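Local coordinates for protein colicin-D (Escherichia coli, PDB 5ZNM) that kills Escherichia coli and close relatives as a toxin that inhibits protein synthesis, this chain comprising its central domain and its C-terminal tRNase domain, at residues A[358-361]-A[362-366]; A[348-351]-A[352-355]; A[292-295]-A[296-299]. All coordinates share one frame; numbering follows the deposited sequence.

Contact 1: residues A[358-361]-A[362-366]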
# COMPACT_ATOMS: atom_id res chain seq x y z
N ILE A 358 3.67 35.78 19.84
CA ILE A 358 4.90 35.05 19.54
C ILE A 358 4.60 33.85 18.66
O ILE A 358 3.78 33.00 19.02
CB ILE A 358 5.60 34.58 20.83
CG1 ILE A 358 5.81 35.72 21.82
CG2 ILE A 358 6.96 33.85 20.46
CD1 ILE A 358 6.08 35.19 23.24
N ILE A 359 5.32 33.74 17.55
CA ILE A 359 5.22 32.61 16.63
C ILE A 359 6.57 31.90 16.63
O ILE A 359 7.60 32.52 16.38
CB ILE A 359 4.86 33.07 15.21
CG1 ILE A 359 3.59 33.92 15.22
CG2 ILE A 359 4.67 31.86 14.29
CD1 ILE A 359 2.36 33.17 15.66
N LYS A 360 6.56 30.60 16.91
CA LYS A 360 7.80 29.83 16.87
C LYS A 360 8.31 29.70 15.43
O LYS A 360 7.60 29.95 14.45
CB LYS A 360 7.59 28.43 17.44
CG LYS A 360 7.37 28.35 18.94
CD LYS A 360 6.60 27.07 19.23
CE LYS A 360 7.08 26.38 20.49
NZ LYS A 360 6.89 24.90 20.36
N SER A 361 9.57 29.28 15.32
CA SER A 361 10.18 29.16 14.00
C SER A 361 9.43 28.16 13.13
O SER A 361 9.41 28.30 11.90
CB SER A 361 11.64 28.77 14.14
OG SER A 361 11.74 27.60 14.92
N ASN A 362 8.79 27.15 13.73
CA ASN A 362 8.00 26.20 12.95
C ASN A 362 6.61 26.73 12.61
O ASN A 362 5.83 26.00 11.99
CB ASN A 362 7.89 24.86 13.69
CG ASN A 362 7.15 24.96 15.01
OD1 ASN A 362 6.60 26.01 15.35
ND2 ASN A 362 7.14 23.87 15.77
N GLY A 363 6.29 27.97 12.98
CA GLY A 363 5.01 28.58 12.67
C GLY A 363 3.94 28.39 13.72
O GLY A 363 2.82 28.88 13.52
N GLU A 364 4.24 27.71 14.83
CA GLU A 364 3.26 27.50 15.88
C GLU A 364 3.07 28.76 16.71
O GLU A 364 4.04 29.37 17.16
CB GLU A 364 3.71 26.39 16.83
CG GLU A 364 3.50 24.97 16.34
CD GLU A 364 3.95 23.97 17.39
OE1 GLU A 364 3.89 24.30 18.59
OE2 GLU A 364 4.39 22.87 17.03
N PHE A 365 1.81 29.12 16.95
CA PHE A 365 1.53 30.12 17.96
C PHE A 365 2.06 29.65 19.32
O PHE A 365 1.78 28.53 19.75
CB PHE A 365 0.02 30.39 18.03
CG PHE A 365 -0.41 31.08 19.29
CD1 PHE A 365 -0.21 32.45 19.46
CD2 PHE A 365 -1.04 30.38 20.30
CE1 PHE A 365 -0.60 33.09 20.61
CE2 PHE A 365 -1.46 31.03 21.47
CZ PHE A 365 -1.24 32.38 21.62
N LEU A 366 2.82 30.52 19.99
CA LEU A 366 3.31 30.20 21.33
C LEU A 366 2.50 30.90 22.42
O LEU A 366 1.94 30.24 23.30
CB LEU A 366 4.79 30.57 21.45
CG LEU A 366 5.34 30.37 22.87
CD1 LEU A 366 5.31 28.89 23.27
CD2 LEU A 366 6.72 30.97 23.00

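Contact 2: residues A[348-351]-A[352-355]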
# COMPACT_ATOMS: atom_id res chain seq x y z
N TYR A 348 5.18 39.59 16.77
CA TYR A 348 4.33 40.46 15.96
C TYR A 348 3.65 41.46 16.89
O TYR A 348 2.90 41.06 17.79
CB TYR A 348 3.30 39.65 15.15
CG TYR A 348 4.02 38.81 14.13
CD1 TYR A 348 4.46 39.37 12.93
CD2 TYR A 348 4.32 37.49 14.38
CE1 TYR A 348 5.16 38.61 12.01
CE2 TYR A 348 5.01 36.72 13.47
CZ TYR A 348 5.43 37.29 12.29
OH TYR A 348 6.12 36.52 11.38
N PHE A 349 3.97 42.73 16.71
CA PHE A 349 3.60 43.79 17.64
C PHE A 349 2.58 44.72 17.00
O PHE A 349 2.69 45.05 15.81
CB PHE A 349 4.85 44.59 18.04
CG PHE A 349 4.56 45.80 18.89
CD1 PHE A 349 4.09 45.66 20.18
CD2 PHE A 349 4.79 47.08 18.39
CE1 PHE A 349 3.87 46.80 20.99
CE2 PHE A 349 4.55 48.22 19.19
CZ PHE A 349 4.09 48.07 20.48
N ASN A 350 1.57 45.13 17.78
CA ASN A 350 0.65 46.16 17.32
C ASN A 350 0.86 47.43 18.12
O ASN A 350 0.72 47.40 19.35
CB ASN A 350 -0.80 45.69 17.43
CG ASN A 350 -1.77 46.68 16.82
OD1 ASN A 350 -2.10 47.69 17.43
ND2 ASN A 350 -2.21 46.41 15.59
N PRO A 351 1.18 48.57 17.50
CA PRO A 351 1.48 49.78 18.27
C PRO A 351 0.26 50.47 18.87
O PRO A 351 0.42 51.39 19.67
CB PRO A 351 2.16 50.69 17.24
CG PRO A 351 1.61 50.24 15.92
CD PRO A 351 1.41 48.75 16.06
N ASN A 352 -0.95 50.05 18.51
CA ASN A 352 -2.14 50.68 19.07
C ASN A 352 -2.65 49.93 20.29
O ASN A 352 -2.88 50.53 21.35
CB ASN A 352 -3.24 50.76 18.02
CG ASN A 352 -2.79 51.45 16.77
OD1 ASN A 352 -3.00 50.96 15.66
ND2 ASN A 352 -2.19 52.62 16.93
N THR A 353 -2.83 48.62 20.17
CA THR A 353 -3.20 47.83 21.34
C THR A 353 -2.02 47.51 22.24
O THR A 353 -2.24 47.10 23.39
CB THR A 353 -3.84 46.51 20.92
OG1 THR A 353 -2.85 45.72 20.27
CG2 THR A 353 -5.04 46.75 19.97
N MET A 354 -0.79 47.64 21.73
CA MET A 354 0.45 47.26 22.41
C MET A 354 0.55 45.76 22.64
O MET A 354 1.38 45.31 23.44
CB MET A 354 0.63 48.00 23.74
CG MET A 354 0.53 49.50 23.60
SD MET A 354 2.00 50.22 22.87
CE MET A 354 3.18 49.93 24.20
N ASN A 355 -0.23 44.96 21.92
CA ASN A 355 -0.16 43.51 22.08
C ASN A 355 0.99 42.93 21.27
O ASN A 355 1.35 43.44 20.20
CB ASN A 355 -1.49 42.86 21.66
CG ASN A 355 -2.57 43.04 22.72
OD1 ASN A 355 -2.27 43.37 23.87
ND2 ASN A 355 -3.84 42.81 22.34

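Contact 3: residues A[292-295]-A[296-299]. With SO4 (sulfate ion), chain E.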
# COMPACT_ATOMS: atom_id res chain seq x y z
N ARG A 292 -5.83 23.38 20.01
CA ARG A 292 -6.69 23.59 21.16
C ARG A 292 -5.90 23.52 22.45
O ARG A 292 -6.16 24.28 23.40
CB ARG A 292 -7.81 22.56 21.16
CG ARG A 292 -8.92 22.92 22.10
CD ARG A 292 -10.04 21.91 22.15
NE ARG A 292 -10.79 22.02 23.39
CZ ARG A 292 -12.09 22.17 23.48
NH1 ARG A 292 -12.85 22.21 22.39
NH2 ARG A 292 -12.66 22.29 24.67
N LYS A 293 -4.91 22.62 22.50
CA LYS A 293 -4.08 22.47 23.70
C LYS A 293 -3.35 23.78 24.02
O LYS A 293 -3.37 24.24 25.17
CB LYS A 293 -3.10 21.31 23.49
CG LYS A 293 -2.10 21.13 24.61
CD LYS A 293 -2.46 19.95 25.49
CE LYS A 293 -1.42 19.75 26.60
NZ LYS A 293 -1.40 20.89 27.57
N GLN A 294 -2.73 24.41 23.02
CA GLN A 294 -1.99 25.64 23.29
C GLN A 294 -2.92 26.81 23.60
O GLN A 294 -2.64 27.62 24.49
CB GLN A 294 -1.06 25.98 22.12
CG GLN A 294 0.01 27.05 22.45
CD GLN A 294 1.09 26.54 23.39
OE1 GLN A 294 1.17 25.34 23.66
NE2 GLN A 294 1.94 27.44 23.90
N LEU A 295 -4.03 26.93 22.87
CA LEU A 295 -5.01 27.97 23.18
C LEU A 295 -5.49 27.87 24.62
O LEU A 295 -5.64 28.88 25.32
CB LEU A 295 -6.20 27.88 22.20
CG LEU A 295 -5.91 28.29 20.75
CD1 LEU A 295 -6.99 27.72 19.80
CD2 LEU A 295 -5.87 29.82 20.61
N ASP A 296 -5.74 26.64 25.08
CA ASP A 296 -6.18 26.43 26.45
C ASP A 296 -5.08 26.84 27.44
O ASP A 296 -5.34 27.56 28.40
CB ASP A 296 -6.56 24.96 26.61
CG ASP A 296 -7.04 24.62 27.99
OD1 ASP A 296 -6.21 24.52 28.90
OD2 ASP A 296 -8.26 24.43 28.15
N LYS A 297 -3.84 26.41 27.17
CA LYS A 297 -2.71 26.76 28.03
C LYS A 297 -2.54 28.27 28.18
O LYS A 297 -2.12 28.75 29.24
CB LYS A 297 -1.41 26.19 27.45
CG LYS A 297 -0.93 24.91 28.09
CD LYS A 297 0.58 24.78 27.94
CE LYS A 297 0.97 24.49 26.51
NZ LYS A 297 2.40 24.08 26.35
N LYS A 298 -2.77 29.03 27.11
CA LYS A 298 -2.47 30.45 27.12
C LYS A 298 -3.71 31.33 27.25
O LYS A 298 -3.62 32.56 27.09
CB LYS A 298 -1.68 30.82 25.86
CG LYS A 298 -0.38 30.01 25.68
CD LYS A 298 0.56 30.19 26.89
CE LYS A 298 1.90 29.46 26.71
NZ LYS A 298 2.82 29.69 27.90
N TYR A 299 -4.87 30.74 27.53
CA TYR A 299 -6.10 31.50 27.63
C TYR A 299 -6.05 32.52 28.76
O TYR A 299 -6.83 33.48 28.75
CB TYR A 299 -7.29 30.55 27.81
CG TYR A 299 -8.62 31.27 27.74
CD1 TYR A 299 -9.16 31.62 26.52
CD2 TYR A 299 -9.31 31.61 28.89
CE1 TYR A 299 -10.36 32.29 26.43
CE2 TYR A 299 -10.53 32.29 28.83
CZ TYR A 299 -11.04 32.62 27.59
OH TYR A 299 -12.24 33.28 27.48
S SO4 E . 4.80 26.41 26.78
O1 SO4 E . 3.99 26.52 25.57
O2 SO4 E . 6.18 26.15 26.36
O3 SO4 E . 4.72 27.66 27.55
O4 SO4 E . 4.34 25.31 27.61
O HOH W 1 -3.93 22.82 27.57

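Contact 1: residues A[358-361]-A[362-366]
Lys360 and Glu364 grip each other twice. The backbone N of Lys360 donates to O of Glu364 at 2.8 Å. Their side chains then leave the backbone together and run out over the same flank of the hairpin. The chain of Lys360 bends near its end, at chi3 and chi4, and its NZ forms a long salt bridge of 3.5 Å to OE1 of Glu364. Further along the ladder, Leu366 N donates to Ile358 O at 2.8 Å.

The turn has its own bonds. Gly363 N reaches Lys360 O at 2.8 Å. Asn362 CG sits between its backbone N and carbonyl carbon (chi1 64°). This folds the amide back, and OD1 accepts from Glu364 N at 3.0 Å. The same OD1 lies against CB of Lys360. Gly363 has a positive phi (92°), which lets the chain turn back into the second strand.

Packing flanks these bonds. CG2 of Ile358 meets CD2 of Leu366 at 3.8 Å, one branched chain beside the other. Ile359 and Phe365 form a non-hydrogen-bonded antiparallel pair, with CD1 of Ile359 near CA of Phe365. Lys360 and Leu366 also touch Glu342. The arrangement is a beta hairpin joining strands 355-359 and 365-370. It is closed by a type I turn from Lys360 to Gly363, with an Asx turn at Asn362.

Contact 2: residues A[348-351]-A[352-355]
The Phe349 ring runs parallel to the side chain of Met354 and meets its sulfur at the ring's edge. SD of Met354 is 3.8 Å from CZ of Phe349. Measured from the ring centre, the sulfur lies 76° off the normal. This is a Met-aromatic contact. The bend at chi2 of Met354 turns SD back near Pro351 O. Leu382 of helix 376-384 touches both Phe349 and Met354.

Asn350 organises the polar side of the turn. Its CG is anti to the backbone N (chi1 -174°), which carries the amide to the following backbone. OD1 of Asn350 accepts from Asn352 N at 2.8 Å and from Thr353 N at 3.0 Å. The two donors arrive from opposite faces of the amide plane. ND2 of Asn350 bonds to OG1 of Thr333.

Thr353 crosses Asn350 at about a right angle, its OG1 3.5 Å from CB of Asn350. That hydroxyl oxygen also accepts from Asn355 N at 3.2 Å, forming an ST turn. At the open end of the loop, Asn350 N donates to Asn355 O at 3.0 Å. Met354 N makes only a weak bond to Asn350 O. The side chain of Asn355 is held by Lys370 and by Asp304 O.

The turn between strands 346-349 and 355-359 is therefore held by side-chain oxygens as well as by backbone bonds. Two successive backbone N-H groups are satisfied by one amide oxygen, and a third by a threonine hydroxyl.

Contact 3: residues A[292-295]-A[296-299]
Gln294, Lys297 and Lys298 gather round one sulfate ion at the C-terminal end of a short helix. Each reaches it with a side-chain nitrogen. NE2 of Gln294 donates to O1 of the sulfate at 2.8 Å in an almost straight bond (176°). NZ of Lys297 bonds to O4 at 2.6 Å and more weakly to O1. NZ of Lys298 bonds to O3 at 2.8 Å. Three of the four sulfate oxygens are thus held.

The side chains converge in different ways. Gln294 and Lys298 extend as neighbours toward the ion, with NE2 of Gln294 3.5 Å from CE of Lys298. Lys297 slants across Gln294. There OE1 of Gln294 makes a tight approach of 3.0 Å to CE of Lys297, without a hydrogen bond to its NZ. Gln294 starts with CG anti to its backbone N (chi1 -166°) and then bends at chi2. This turns NE2 to the sulfate, where it makes the third corner of a triangle with the two lysine nitrogens. NE2 has a second partner in Leu366 O, on the neighbouring strand 365-370.

Beneath this group the backbone is regular at first. Asp296 N donates to Arg292 O, and Lys297 N to Lys293 O. Lys298 N reaches Gln294 O, with a weak second bond to Leu295 O, and at Lys298 the helical conformation ends. On another side, a water links O and NZ of Lys293 to OD1 of Asp296, at 3.1 Å from OD1. That carboxylate also forms a salt bridge with Lys312. Leu295 packs on Phe320 of helix 314-329.

The sulfate probably comes from the crystallisation liquor. Two lysines, probably positively charged, and an amide N-H suit a doubly charged anion. No role in RNA binding is established for this site.

In the fold
All three contacts lie in the C-terminal tRNase part of the chain. Along the sequence the order is contact 3, contact 2, contact 1. Contacts 2 and 1 are successive turns of one four-stranded antiparallel sheet. Contact 2 joins strands 346-349 and 355-359, and contact 1 joins 355-359 and 365-370. Their centres are about 17 Å apart, and Ile359 packs on Tyr348 between them. Contact 3 is on helix 292-297, with its centre about 13 Å from that of contact 1. Contacts 2 and 3 do not touch, their centres about 21 Å apart. The bond from Gln294 to Leu366 O ties helix 292-297 to the edge strand 365-370, so helix and hairpin pack as one unit in the tRNase domain.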